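Local coordinates for protein 6-aminohexanoate-dimer hydrolase (Bacillus anthracis, PDB 4GB7) that probably hydrolyses amide bonds of short 6-aminohexanoate oligomers, such as the linear dimer, with a fold of the serine beta-lactamase type, at residues N46-P51 with Q210-S215; V144-I149 with G252-L257; Y380-A385 with D412-L417; K102-D107 with N400-V405. All blocks are in the same frame, centred on the assembly; numbering follows the deposited sequence. Where two conformers were deposited one is given.

Contact 1: residues N46-P51 with Q210-S215; sequences NWLDDP and QLYLAS
Trp47 and Leu48, the middle residues of a type I beta turn running from Asn46 to Asp49, meet Tyr212 on the last turn of helix 206-214, and the core of the meeting is a T-shaped aromatic pair. The turn lies in the N-terminal loop ahead of helix 52-56; the helix belongs to the beta-lactamase-type fold. Along that helix, Leu211 packs on Ile230 and Glu255. Tyr212 is the residue that crosses to the turn: the edge of the Trp47 six-membered ring is directed at its face, with ring centroids 5.3 Å apart and planes at 65°. Trp47 CZ2 stands over the rim of that face, 3.9 Å from Tyr212 CD2. The indole reaches this place because its CG is wedged between backbone N and carbonyl carbon (chi1 69°), and NE1 gives a weak bond to Ile217 O. Leu48 CG sits over the centre of one indole face, 3.3 Å above its plane, and Leu48 CD1 comes 4.1 Å from Tyr212 CE2; both are less certain, because this leucine has two conformers. Just past the end of the helix, Ser215 OG meets Gln298 and donates to Leu211 O over 2.8 Å.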
loop_
_atom_site.group_PDB
_atom_site.type_symbol
_atom_site.label_atom_id
_atom_site.label_comp_id
_atom_site.label_asym_id
_atom_site.label_seq_id
_atom_site.Cartn_x
_atom_site.Cartn_y
_atom_site.Cartn_z
ATOM N N ASN A 46 3.621 20.304 -8.757
ATOM C CA ASN A 46 3.910 20.457 -7.355
ATOM C C ASN A 46 3.142 19.592 -6.339
ATOM O O ASN A 46 3.419 19.696 -5.151
ATOM C CB ASN A 46 3.788 21.937 -6.927
ATOM C CG ASN A 46 2.334 22.431 -6.817
ATOM O OD1 ASN A 46 1.371 21.646 -6.847
ATOM N ND2 ASN A 46 2.174 23.749 -6.690
ATOM N N TRP A 47 2.226 18.736 -6.804
ATOM C CA TRP A 47 1.316 18.060 -5.913
ATOM C C TRP A 47 1.997 17.154 -4.910
ATOM O O TRP A 47 1.408 16.875 -3.869
ATOM C CB TRP A 47 0.255 17.293 -6.667
ATOM C CG TRP A 47 0.731 16.099 -7.409
ATOM C CD1 TRP A 47 1.294 16.057 -8.669
ATOM C CD2 TRP A 47 0.768 14.746 -6.923
ATOM N NE1 TRP A 47 1.610 14.752 -9.024
ATOM C CE2 TRP A 47 1.326 13.927 -7.997
ATOM C CE3 TRP A 47 0.354 14.134 -5.768
ATOM C CZ2 TRP A 47 1.473 12.569 -7.872
ATOM C CZ3 TRP A 47 0.502 12.758 -5.659
ATOM C CH2 TRP A 47 1.064 11.998 -6.686
ATOM N N LEU A 48 3.207 16.701 -5.226
ATOM C CA LEU A 48 4.002 15.818 -4.390
ATOM C C LEU A 48 4.900 16.528 -3.408
ATOM O O LEU A 48 5.624 15.887 -2.605
ATOM C CB LEU A 48 4.897 14.956 -5.271
ATOM C CG LEU A 48 4.157 13.903 -6.045
ATOM C CD1 LEU A 48 5.179 13.213 -6.944
ATOM C CD2 LEU A 48 3.451 12.911 -5.117
ATOM N N ASP A 49 4.882 17.846 -3.449
ATOM C CA ASP A 49 5.812 18.637 -2.656
ATOM C C ASP A 49 5.058 19.219 -1.475
ATOM O O ASP A 49 3.870 19.515 -1.595
ATOM C CB ASP A 49 6.370 19.795 -3.486
ATOM C CG ASP A 49 7.220 19.361 -4.631
ATOM O OD1 ASP A 49 7.899 18.311 -4.548
ATOM O OD2 ASP A 49 7.202 20.120 -5.628
ATOM N N ASP A 50 5.769 19.415 -0.366
ATOM C CA ASP A 50 5.242 20.182 0.734
ATOM C C ASP A 50 5.110 21.645 0.280
ATOM O O ASP A 50 6.042 22.179 -0.332
ATOM C CB ASP A 50 6.185 20.126 1.957
ATOM C CG ASP A 50 5.542 20.714 3.195
ATOM O OD1 ASP A 50 4.548 20.131 3.704
ATOM O OD2 ASP A 50 6.049 21.760 3.692
ATOM N N PRO A 51 3.993 22.323 0.631
ATOM C CA PRO A 51 2.853 21.908 1.467
ATOM C C PRO A 51 1.699 21.308 0.653
ATOM O O PRO A 51 0.717 20.829 1.234
ATOM C CB PRO A 51 2.380 23.227 2.048
ATOM C CG PRO A 51 2.621 24.207 0.951
ATOM C CD PRO A 51 3.917 23.771 0.322
ATOM N N GLN A 210 7.690 7.394 -13.580
ATOM C CA GLN A 210 7.151 6.814 -14.823
ATOM C C GLN A 210 5.693 6.418 -14.709
ATOM O O GLN A 210 4.904 6.624 -15.647
ATOM C CB GLN A 210 7.976 5.647 -15.332
ATOM C CG GLN A 210 9.383 6.049 -15.793
ATOM C CD GLN A 210 9.399 7.229 -16.748
ATOM O OE1 GLN A 210 8.758 7.181 -17.795
ATOM N NE2 GLN A 210 10.110 8.309 -16.374
ATOM N N LEU A 211 5.305 5.890 -13.551
ATOM C CA LEU A 211 3.900 5.514 -13.360
ATOM C C LEU A 211 3.043 6.745 -13.359
ATOM O O LEU A 211 1.992 6.781 -13.971
ATOM C CB LEU A 211 3.744 4.758 -12.030
ATOM C CG LEU A 211 2.310 4.361 -11.618
ATOM C CD1 LEU A 211 1.867 3.198 -12.502
ATOM C CD2 LEU A 211 2.253 4.021 -10.122
ATOM N N TYR A 212 3.519 7.797 -12.688
ATOM C CA TYR A 212 2.761 9.035 -12.686
ATOM C C TYR A 212 2.726 9.747 -14.069
ATOM O O TYR A 212 1.691 10.255 -14.441
ATOM C CB TYR A 212 3.268 9.977 -11.608
ATOM C CG TYR A 212 3.192 9.425 -10.186
ATOM C CD1 TYR A 212 2.238 8.485 -9.816
ATOM C CD2 TYR A 212 4.000 9.924 -9.200
ATOM C CE1 TYR A 212 2.154 8.005 -8.529
ATOM C CE2 TYR A 212 3.955 9.418 -7.906
ATOM C CZ TYR A 212 3.013 8.502 -7.558
ATOM O OH TYR A 212 2.969 8.039 -6.266
ATOM N N LEU A 213 3.834 9.749 -14.820
ATOM C CA LEU A 213 3.838 10.276 -16.181
ATOM C C LEU A 213 2.885 9.452 -17.067
ATOM O O LEU A 213 2.074 9.999 -17.805
ATOM C CB LEU A 213 5.231 10.258 -16.760
ATOM C CG LEU A 213 6.153 11.354 -16.195
ATOM C CD1 LEU A 213 7.611 10.925 -16.382
ATOM C CD2 LEU A 213 5.846 12.723 -16.806
ATOM N N ALA A 214 2.955 8.140 -16.943
ATOM C CA ALA A 214 2.013 7.234 -17.654
ATOM C C ALA A 214 0.543 7.532 -17.381
ATOM O O ALA A 214 -0.319 7.367 -18.268
ATOM C CB ALA A 214 2.330 5.781 -17.329
ATOM N N SER A 215 0.262 7.974 -16.150
ATOM C CA SER A 215 -1.076 8.269 -15.697
ATOM C C SER A 215 -1.461 9.725 -15.917
ATOM O O SER A 215 -2.537 10.135 -15.495
ATOM C CB SER A 215 -1.189 7.991 -14.191
ATOM O OG SER A 215 -0.819 6.687 -13.868
#

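Contact 2: residues V144-I149 with G252-L257; sequences VFTGAI and GSTETL
Helices 143-155 and 251-265 come closest at Thr146 and Thr254, their CA atoms 6.9 Å apart, close enough for threonine side chains to meet directly between the backbones. Thr146 carries the contact from the first helix. Its OG1 is anti to the carbonyl carbon (chi1 -70°), which swings the CG2 methyl to the position anti to N, where it packs against the second helix. That methyl sits 3.6 Å from Leu257 CB. It also comes within 3.8 Å of the carbonyl oxygen of Thr254, so it rests on the backbone of the facing turn as well as on its side chains. Thr254 answers with its own methyl: CG2 lies 3.7 Å from Thr146 CB. The hydroxyl of Thr254 is used elsewhere, bonded to OE1 of Gln358. In the serine beta-lactamase fold the helix that starts at the SxxK motif is buried in the middle of the molecule, and helix 143-155 fits that role: Ser140 and Lys143 fit an SxxK pattern, with Tyr249 as a possible second hydroxyl on the lysine, and Thr254 touches this group. Leu185 and Met186 pack on Leu257, while Leu269 and Ala299 touch Thr146. Within the second helix, Thr256 doubles its grip on Gly252 O: its backbone N and its OG1 (2.9 Å from Gly252 O) reach that oxygen from opposite faces of the carbonyl plane.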
loop_
_atom_site.group_PDB
_atom_site.type_symbol
_atom_site.label_atom_id
_atom_site.label_comp_id
_atom_site.label_asym_id
_atom_site.label_seq_id
_atom_site.Cartn_x
_atom_site.Cartn_y
_atom_site.Cartn_z
ATOM N N VAL A 144 -1.134 -4.708 -1.673
ATOM C CA VAL A 144 -1.627 -5.889 -0.959
ATOM C C VAL A 144 -3.017 -6.327 -1.458
ATOM O O VAL A 144 -3.353 -7.472 -1.358
ATOM C CB VAL A 144 -1.563 -5.744 0.568
ATOM C CG1 VAL A 144 -0.096 -5.565 0.996
ATOM C CG2 VAL A 144 -2.484 -4.635 1.109
ATOM N N PHE A 145 -3.773 -5.407 -2.024
ATOM C CA PHE A 145 -5.093 -5.712 -2.613
ATOM C C PHE A 145 -4.942 -6.484 -3.882
ATOM O O PHE A 145 -5.669 -7.459 -4.072
ATOM C CB PHE A 145 -5.890 -4.422 -2.778
ATOM C CG PHE A 145 -6.286 -3.827 -1.447
ATOM C CD1 PHE A 145 -7.422 -4.235 -0.819
ATOM C CD2 PHE A 145 -5.487 -2.901 -0.843
ATOM C CE1 PHE A 145 -7.756 -3.750 0.426
ATOM C CE2 PHE A 145 -5.801 -2.392 0.378
ATOM C CZ PHE A 145 -6.938 -2.811 1.017
ATOM N N THR A 146 -4.039 -6.043 -4.766
ATOM C CA THR A 146 -3.695 -6.831 -5.945
ATOM C C THR A 146 -3.164 -8.195 -5.560
ATOM O O THR A 146 -3.600 -9.224 -6.123
ATOM C CB THR A 146 -2.718 -6.069 -6.855
ATOM O OG1 THR A 146 -3.428 -4.974 -7.446
ATOM C CG2 THR A 146 -2.136 -6.952 -7.975
ATOM N N GLY A 147 -2.270 -8.252 -4.602
ATOM C CA GLY A 147 -1.721 -9.537 -4.124
ATOM C C GLY A 147 -2.805 -10.496 -3.614
ATOM O O GLY A 147 -2.821 -11.685 -3.931
ATOM N N ALA A 148 -3.721 -9.967 -2.824
ATOM C CA ALA A 148 -4.803 -10.766 -2.245
ATOM C C ALA A 148 -5.683 -11.380 -3.313
ATOM O O ALA A 148 -6.065 -12.552 -3.183
ATOM C CB ALA A 148 -5.635 -9.909 -1.313
ATOM N N ILE A 149 -6.012 -10.592 -4.346
ATOM C CA ILE A 149 -6.879 -11.054 -5.444
ATOM C C ILE A 149 -6.133 -12.066 -6.289
ATOM O O ILE A 149 -6.741 -13.082 -6.714
ATOM C CB ILE A 149 -7.474 -9.892 -6.305
ATOM C CG1 ILE A 149 -8.359 -9.009 -5.385
ATOM C CG2 ILE A 149 -8.265 -10.428 -7.514
ATOM C CD1 ILE A 149 -8.686 -7.633 -5.934
ATOM N N GLY A 252 5.793 -1.703 -11.423
ATOM C CA GLY A 252 5.428 -2.429 -12.619
ATOM C C GLY A 252 5.037 -3.851 -12.386
ATOM O O GLY A 252 4.196 -4.403 -13.156
ATOM N N SER A 253 5.640 -4.493 -11.386
ATOM C CA SER A 253 5.286 -5.877 -11.092
ATOM C C SER A 253 3.824 -5.984 -10.645
ATOM O O SER A 253 3.058 -6.807 -11.134
ATOM C CB SER A 253 6.218 -6.492 -10.034
ATOM O OG SER A 253 7.564 -6.569 -10.517
ATOM N N THR A 254 3.416 -5.105 -9.727
ATOM C CA THR A 254 2.021 -5.068 -9.297
ATOM C C THR A 254 1.084 -4.685 -10.449
ATOM O O THR A 254 -0.013 -5.244 -10.585
ATOM C CB THR A 254 1.867 -4.060 -8.156
ATOM O OG1 THR A 254 2.948 -4.234 -7.249
ATOM C CG2 THR A 254 0.515 -4.263 -7.412
ATOM N N GLU A 255 1.514 -3.749 -11.300
ATOM C CA GLU A 255 0.684 -3.309 -12.435
ATOM C C GLU A 255 0.464 -4.468 -13.382
ATOM O O GLU A 255 -0.643 -4.611 -13.937
ATOM C CB GLU A 255 1.273 -2.124 -13.166
ATOM C CG GLU A 255 1.407 -0.841 -12.339
ATOM C CD GLU A 255 0.115 -0.260 -11.795
ATOM O OE1 GLU A 255 -1.001 -0.672 -12.209
ATOM O OE2 GLU A 255 0.238 0.621 -10.896
ATOM N N THR A 256 1.484 -5.308 -13.550
ATOM C CA THR A 256 1.339 -6.497 -14.416
ATOM C C THR A 256 0.303 -7.475 -13.835
ATOM O O THR A 256 -0.586 -8.002 -14.528
ATOM C CB THR A 256 2.684 -7.169 -14.657
ATOM O OG1 THR A 256 3.596 -6.239 -15.299
ATOM C CG2 THR A 256 2.537 -8.425 -15.570
ATOM N N LEU A 257 0.466 -7.780 -12.575
ATOM C CA LEU A 257 -0.490 -8.609 -11.843
ATOM C C LEU A 257 -1.922 -8.078 -11.969
ATOM O O LEU A 257 -2.843 -8.820 -12.176
ATOM C CB LEU A 257 -0.060 -8.743 -10.363
ATOM C CG LEU A 257 1.209 -9.538 -10.066
ATOM C CD1 LEU A 257 1.615 -9.436 -8.606
ATOM C CD2 LEU A 257 1.032 -11.009 -10.482
#

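Contact 3: residues Y380-A385 with D412-L417; sequences YIDPKA and DIAHHL
The carboxylate of Asp382 has one oxygen turned to the helix and the other to its own loop: OD2 touches Ala414 CB at 3.4 Å, while OD1 is met by the backbone N of Ala385, which approaches from above the carboxylate plane, 60° out of it. The bond from Ala385 N to Asp382 OD1 is 2.9 Å long and nearly straight, at 175°; Lys384 N adds a weak one to the same oxygen. This is an Asx motif, closing the turn where strand 377-382 ends. It also brings Ala385 back against the helix, with its CB 3.7 Å from Ala414 CB, so one methyl of the helix meets both ends of the turn. The strand belongs to the five-stranded antiparallel sheet of the beta-lactamase fold, and helix 402-417, the last of the chain, packs across it, with Met387 of the neighbouring strand touching Asp382 and Ala414 alike. Gln366 links the two segments by its amide: NE2 bonds Asp382 OD2, and OE1 bonds His415 NE2. His415 ND1 in turn meets an oxygen of the C-terminal carboxylate, Gln422 O, and between these two oxygens, one of them anionic, the imidazole may well carry a positive charge.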
loop_
_atom_site.group_PDB
_atom_site.type_symbol
_atom_site.label_atom_id
_atom_site.label_comp_id
_atom_site.label_asym_id
_atom_site.label_seq_id
_atom_site.Cartn_x
_atom_site.Cartn_y
_atom_site.Cartn_z
ATOM N N TYR A 380 0.166 -1.969 9.368
ATOM C CA TYR A 380 1.068 -2.801 10.216
ATOM C C TYR A 380 0.204 -3.793 11.026
ATOM O O TYR A 380 -0.740 -3.395 11.736
ATOM C CB TYR A 380 1.848 -1.885 11.150
ATOM C CG TYR A 380 2.733 -2.566 12.183
ATOM C CD1 TYR A 380 4.082 -2.863 11.918
ATOM C CD2 TYR A 380 2.256 -2.880 13.442
ATOM C CE1 TYR A 380 4.901 -3.466 12.869
ATOM C CE2 TYR A 380 3.062 -3.483 14.397
ATOM C CZ TYR A 380 4.399 -3.748 14.115
ATOM O OH TYR A 380 5.218 -4.323 15.058
ATOM N N ILE A 381 0.520 -5.084 10.916
ATOM C CA ILE A 381 -0.253 -6.116 11.576
ATOM C C ILE A 381 0.676 -6.881 12.492
ATOM O O ILE A 381 1.692 -7.445 12.029
ATOM C CB ILE A 381 -0.901 -7.071 10.545
ATOM C CG1 ILE A 381 -1.753 -6.212 9.531
ATOM C CG2 ILE A 381 -1.683 -8.159 11.279
ATOM C CD1 ILE A 381 -2.342 -7.017 8.439
ATOM N N ASP A 382 0.304 -6.956 13.754
ATOM C CA ASP A 382 1.081 -7.641 14.803
ATOM C C ASP A 382 0.264 -8.816 15.311
ATOM O O ASP A 382 -0.646 -8.672 16.065
ATOM C CB ASP A 382 1.378 -6.640 15.930
ATOM C CG ASP A 382 2.047 -7.253 17.147
ATOM O OD1 ASP A 382 2.106 -8.485 17.239
ATOM O OD2 ASP A 382 2.588 -6.479 18.002
ATOM N N PRO A 383 0.570 -10.031 14.822
ATOM C CA PRO A 383 -0.198 -11.183 15.244
ATOM C C PRO A 383 0.092 -11.650 16.682
ATOM O O PRO A 383 -0.722 -12.389 17.247
ATOM C CB PRO A 383 0.185 -12.237 14.239
ATOM C CG PRO A 383 1.382 -11.766 13.566
ATOM C CD PRO A 383 1.684 -10.364 13.948
ATOM N N LYS A 384 1.208 -11.206 17.289
ATOM C CA LYS A 384 1.518 -11.622 18.652
ATOM C C LYS A 384 0.599 -10.858 19.629
ATOM O O LYS A 384 0.034 -11.464 20.552
ATOM C CB LYS A 384 2.987 -11.373 19.011
ATOM C CG LYS A 384 3.409 -11.930 20.362
ATOM C CD LYS A 384 4.899 -11.789 20.607
ATOM C CE LYS A 384 5.350 -12.540 21.843
ATOM N NZ LYS A 384 5.300 -11.597 22.985
ATOM N N ALA A 385 0.526 -9.538 19.447
ATOM C CA ALA A 385 -0.309 -8.675 20.276
ATOM C C ALA A 385 -1.715 -8.484 19.758
ATOM O O ALA A 385 -2.522 -7.774 20.384
ATOM C CB ALA A 385 0.354 -7.338 20.530
ATOM N N ASP A 412 6.448 -0.793 21.083
ATOM C CA ASP A 412 6.150 -0.268 22.376
ATOM C C ASP A 412 4.673 -0.074 22.659
ATOM O O ASP A 412 4.215 -0.364 23.784
ATOM C CB ASP A 412 6.886 1.042 22.605
ATOM C CG ASP A 412 8.406 0.854 22.754
ATOM O OD1 ASP A 412 8.894 -0.278 23.072
ATOM O OD2 ASP A 412 9.100 1.873 22.588
ATOM N N ILE A 413 3.923 0.400 21.662
ATOM C CA ILE A 413 2.475 0.487 21.823
ATOM C C ILE A 413 1.862 -0.894 22.093
ATOM O O ILE A 413 1.060 -1.054 22.994
ATOM C CB ILE A 413 1.769 1.196 20.634
ATOM C CG1 ILE A 413 2.190 2.651 20.557
ATOM C CG2 ILE A 413 0.229 1.006 20.747
ATOM C CD1 ILE A 413 1.826 3.324 19.242
ATOM N N ALA A 414 2.212 -1.886 21.275
ATOM C CA ALA A 414 1.723 -3.241 21.484
ATOM C C ALA A 414 2.002 -3.731 22.927
ATOM O O ALA A 414 1.142 -4.322 23.585
ATOM C CB ALA A 414 2.374 -4.197 20.464
ATOM N N HIS A 415 3.227 -3.562 23.400
ATOM C CA HIS A 415 3.585 -4.098 24.715
ATOM C C HIS A 415 2.816 -3.356 25.817
ATOM O O HIS A 415 2.455 -3.939 26.824
ATOM C CB HIS A 415 5.078 -3.969 24.948
ATOM C CG HIS A 415 5.892 -4.884 24.085
ATOM N ND1 HIS A 415 7.238 -4.862 24.055
ATOM C CD2 HIS A 415 5.493 -5.848 23.147
ATOM C CE1 HIS A 415 7.667 -5.812 23.191
ATOM N NE2 HIS A 415 6.597 -6.388 22.632
ATOM N N HIS A 416 2.592 -2.064 25.630
ATOM C CA HIS A 416 1.748 -1.282 26.536
ATOM C C HIS A 416 0.318 -1.784 26.600
ATOM O O HIS A 416 -0.230 -1.974 27.693
ATOM C CB HIS A 416 1.804 0.173 26.152
ATOM C CG HIS A 416 0.874 1.043 26.939
ATOM N ND1 HIS A 416 1.162 1.476 28.181
ATOM C CD2 HIS A 416 -0.348 1.566 26.611
ATOM C CE1 HIS A 416 0.161 2.250 28.625
ATOM N NE2 HIS A 416 -0.770 2.305 27.661
ATOM N N LEU A 417 -0.283 -2.044 25.442
ATOM C CA LEU A 417 -1.654 -2.528 25.357
ATOM C C LEU A 417 -1.777 -3.946 25.917
ATOM O O LEU A 417 -2.832 -4.331 26.434
ATOM C CB LEU A 417 -2.125 -2.470 23.893
ATOM C CG LEU A 417 -2.286 -1.074 23.276
ATOM C CD1 LEU A 417 -2.730 -1.218 21.846
ATOM C CD2 LEU A 417 -3.239 -0.167 24.054
#

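Contact 4: residues K102-D107 with N400-V405; sequences KELLDD and NEIHSV
Leu104 bridges to the facing helix with its two terminal methyls, each finding a different residue. CD2 lies 4.0 Å from Val405 CG1, and CD1 meets Ile402 CD1 tip to tip at 4.3 Å. Both are plain apolar contacts at ordinary to loose range, and no hydrogen bond crosses the gap. The leucine CG is anti to backbone N (chi1 172°), which throws its fork outward from helix 101-107 and lets it span a backbone separation of 9.6 Å between Leu104 CA and Ile402 CA. Ile402 and Val405, three residues apart on helix 402-417, present their side chains on the same flank, so the fork is received by neighbouring turns. Val91 of strand 90-92 touches both Leu104 and Val405 and so adds a third apolar side chain to the patch, while Arg93 also touches Leu104.

Further out, Asn108 serves both segments: its ND2 bonds the carbonyl of Leu104, near the end of the first helix, and Ile402 packs on it, while the next carbonyl, of Leu105, is taken by the hydroxyl of Thr110 at the start of strand 110-117. Helix 101-107 leads into strand 110-117 and helix 402-417 follows strand 387-393, and these two strands are neighbours in the sheet. Such pairing of an early helix with the C-terminal helix next to the antiparallel sheet is consistent with the alpha/beta domain of serine beta-lactamases and penicillin-binding proteins.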
loop_
_atom_site.group_PDB
_atom_site.type_symbol
_atom_site.label_atom_id
_atom_site.label_comp_id
_atom_site.label_asym_id
_atom_site.label_seq_id
_atom_site.Cartn_x
_atom_site.Cartn_y
_atom_site.Cartn_z
ATOM N N LYS A 102 1.244 11.977 20.305
ATOM C CA LYS A 102 0.417 12.816 19.426
ATOM C C LYS A 102 1.252 13.936 18.786
ATOM O O LYS A 102 1.135 14.210 17.604
ATOM C CB LYS A 102 -0.830 13.363 20.158
ATOM C CG LYS A 102 -1.837 14.127 19.277
ATOM C CD LYS A 102 -2.859 14.892 20.135
ATOM C CE LYS A 102 -3.847 15.763 19.349
ATOM N NZ LYS A 102 -4.633 16.645 20.277
ATOM N N GLU A 103 2.084 14.617 19.581
ATOM C CA GLU A 103 2.925 15.644 19.023
ATOM C C GLU A 103 3.934 15.138 18.022
ATOM O O GLU A 103 4.193 15.818 17.019
ATOM C CB GLU A 103 3.661 16.347 20.151
ATOM C CG GLU A 103 2.791 17.365 20.865
ATOM C CD GLU A 103 2.594 18.612 20.023
ATOM O OE1 GLU A 103 3.538 19.460 20.034
ATOM O OE2 GLU A 103 1.552 18.750 19.321
ATOM N N LEU A 104 4.444 13.934 18.238
ATOM C CA LEU A 104 5.435 13.317 17.314
ATOM C C LEU A 104 4.730 13.038 15.963
ATOM O O LEU A 104 5.222 13.382 14.886
ATOM C CB LEU A 104 6.028 12.038 17.885
ATOM C CG LEU A 104 6.934 11.179 16.973
ATOM C CD1 LEU A 104 8.273 11.870 16.752
ATOM C CD2 LEU A 104 7.112 9.817 17.614
ATOM N N LEU A 105 3.552 12.429 16.033
ATOM C CA LEU A 105 2.772 12.207 14.824
ATOM C C LEU A 105 2.548 13.487 14.017
ATOM O O LEU A 105 2.763 13.520 12.819
ATOM C CB LEU A 105 1.456 11.489 15.138
ATOM C CG LEU A 105 1.440 10.115 15.788
ATOM C CD1 LEU A 105 0.044 9.729 16.274
ATOM C CD2 LEU A 105 1.964 9.053 14.820
ATOM N N ASP A 106 2.124 14.545 14.695
ATOM C CA ASP A 106 1.805 15.808 14.033
ATOM C C ASP A 106 3.093 16.417 13.423
ATOM O O ASP A 106 3.048 16.963 12.319
ATOM C CB ASP A 106 1.142 16.784 15.058
ATOM C CG ASP A 106 0.402 17.948 14.414
ATOM O OD1 ASP A 106 0.070 17.918 13.241
ATOM O OD2 ASP A 106 0.139 18.978 15.114
ATOM N N ASP A 107 4.211 16.326 14.174
ATOM C CA ASP A 107 5.475 16.923 13.777
ATOM C C ASP A 107 5.969 16.268 12.478
ATOM O O ASP A 107 6.720 16.870 11.707
ATOM C CB ASP A 107 6.540 16.745 14.858
ATOM C CG ASP A 107 7.772 17.624 14.618
ATOM O OD1 ASP A 107 7.605 18.819 14.269
ATOM O OD2 ASP A 107 8.908 17.140 14.796
ATOM N N ASN A 400 15.358 10.760 7.762
ATOM C CA ASN A 400 15.942 9.442 7.618
ATOM C C ASN A 400 15.620 8.592 8.836
ATOM O O ASN A 400 15.648 7.376 8.731
ATOM C CB ASN A 400 17.464 9.493 7.376
ATOM C CG ASN A 400 17.825 10.068 6.009
ATOM O OD1 ASN A 400 17.176 9.774 5.004
ATOM N ND2 ASN A 400 18.904 10.844 5.962
ATOM N N GLU A 401 15.274 9.222 9.957
ATOM C CA GLU A 401 15.097 8.482 11.203
ATOM C C GLU A 401 13.673 8.021 11.465
ATOM O O GLU A 401 13.464 7.141 12.280
ATOM C CB GLU A 401 15.511 9.370 12.373
ATOM C CG GLU A 401 17.000 9.706 12.396
ATOM C CD GLU A 401 17.456 10.677 11.341
ATOM O OE1 GLU A 401 16.691 11.622 11.018
ATOM O OE2 GLU A 401 18.602 10.483 10.845
ATOM N N ILE A 402 12.678 8.642 10.835
ATOM C CA ILE A 402 11.295 8.524 11.347
ATOM C C ILE A 402 10.740 7.131 11.129
ATOM O O ILE A 402 9.994 6.620 11.979
ATOM C CB ILE A 402 10.336 9.613 10.775
ATOM C CG1 ILE A 402 8.994 9.618 11.560
ATOM C CG2 ILE A 402 10.171 9.492 9.258
ATOM C CD1 ILE A 402 9.116 9.974 13.037
ATOM N N HIS A 403 11.124 6.470 10.049
ATOM C CA HIS A 403 10.599 5.105 9.816
ATOM C C HIS A 403 11.001 4.165 10.938
ATOM O O HIS A 403 10.172 3.406 11.438
ATOM C CB HIS A 403 11.091 4.542 8.517
ATOM C CG HIS A 403 10.643 3.108 8.277
ATOM N ND1 HIS A 403 9.354 2.730 8.290
ATOM C CD2 HIS A 403 11.390 1.953 8.029
ATOM C CE1 HIS A 403 9.269 1.400 8.031
ATOM N NE2 HIS A 403 10.517 0.924 7.885
ATOM N N SER A 404 12.270 4.200 11.348
ATOM C CA SER A 404 12.683 3.371 12.474
ATOM C C SER A 404 12.043 3.788 13.833
ATOM O O SER A 404 11.778 2.955 14.690
ATOM C CB SER A 404 14.207 3.395 12.620
ATOM O OG SER A 404 14.641 2.601 13.712
ATOM N N VAL A 405 11.883 5.081 14.044
ATOM C CA VAL A 405 11.155 5.548 15.217
ATOM C C VAL A 405 9.734 4.959 15.259
ATOM O O VAL A 405 9.318 4.383 16.276
ATOM C CB VAL A 405 11.096 7.082 15.305
ATOM C CG1 VAL A 405 10.165 7.549 16.428
ATOM C CG2 VAL A 405 12.522 7.642 15.507
#

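Overall arrangement
From the N terminus, the chain opens contact 1 at 46-51, contact 4 at 102-107 and contact 2 at 144-149. Contact 1 closes first, at 210-215, and contact 2 next, at 252-257. Contact 3 opens at 380-385; then 400-405 closes contact 4 and 412-417 closes contact 3. Contact 1 therefore crosses contacts 2 and 4, contact 4 crosses contact 3 and encloses contact 2, and contact 3 follows contacts 1 and 2 in series. Contacts 3 and 4 tie helix 402-417 to the end of strand 377-382 and to helix 101-107; contacts 1 and 2 touch through Leu211 and Glu255 and join the N-terminal turn and the helical core.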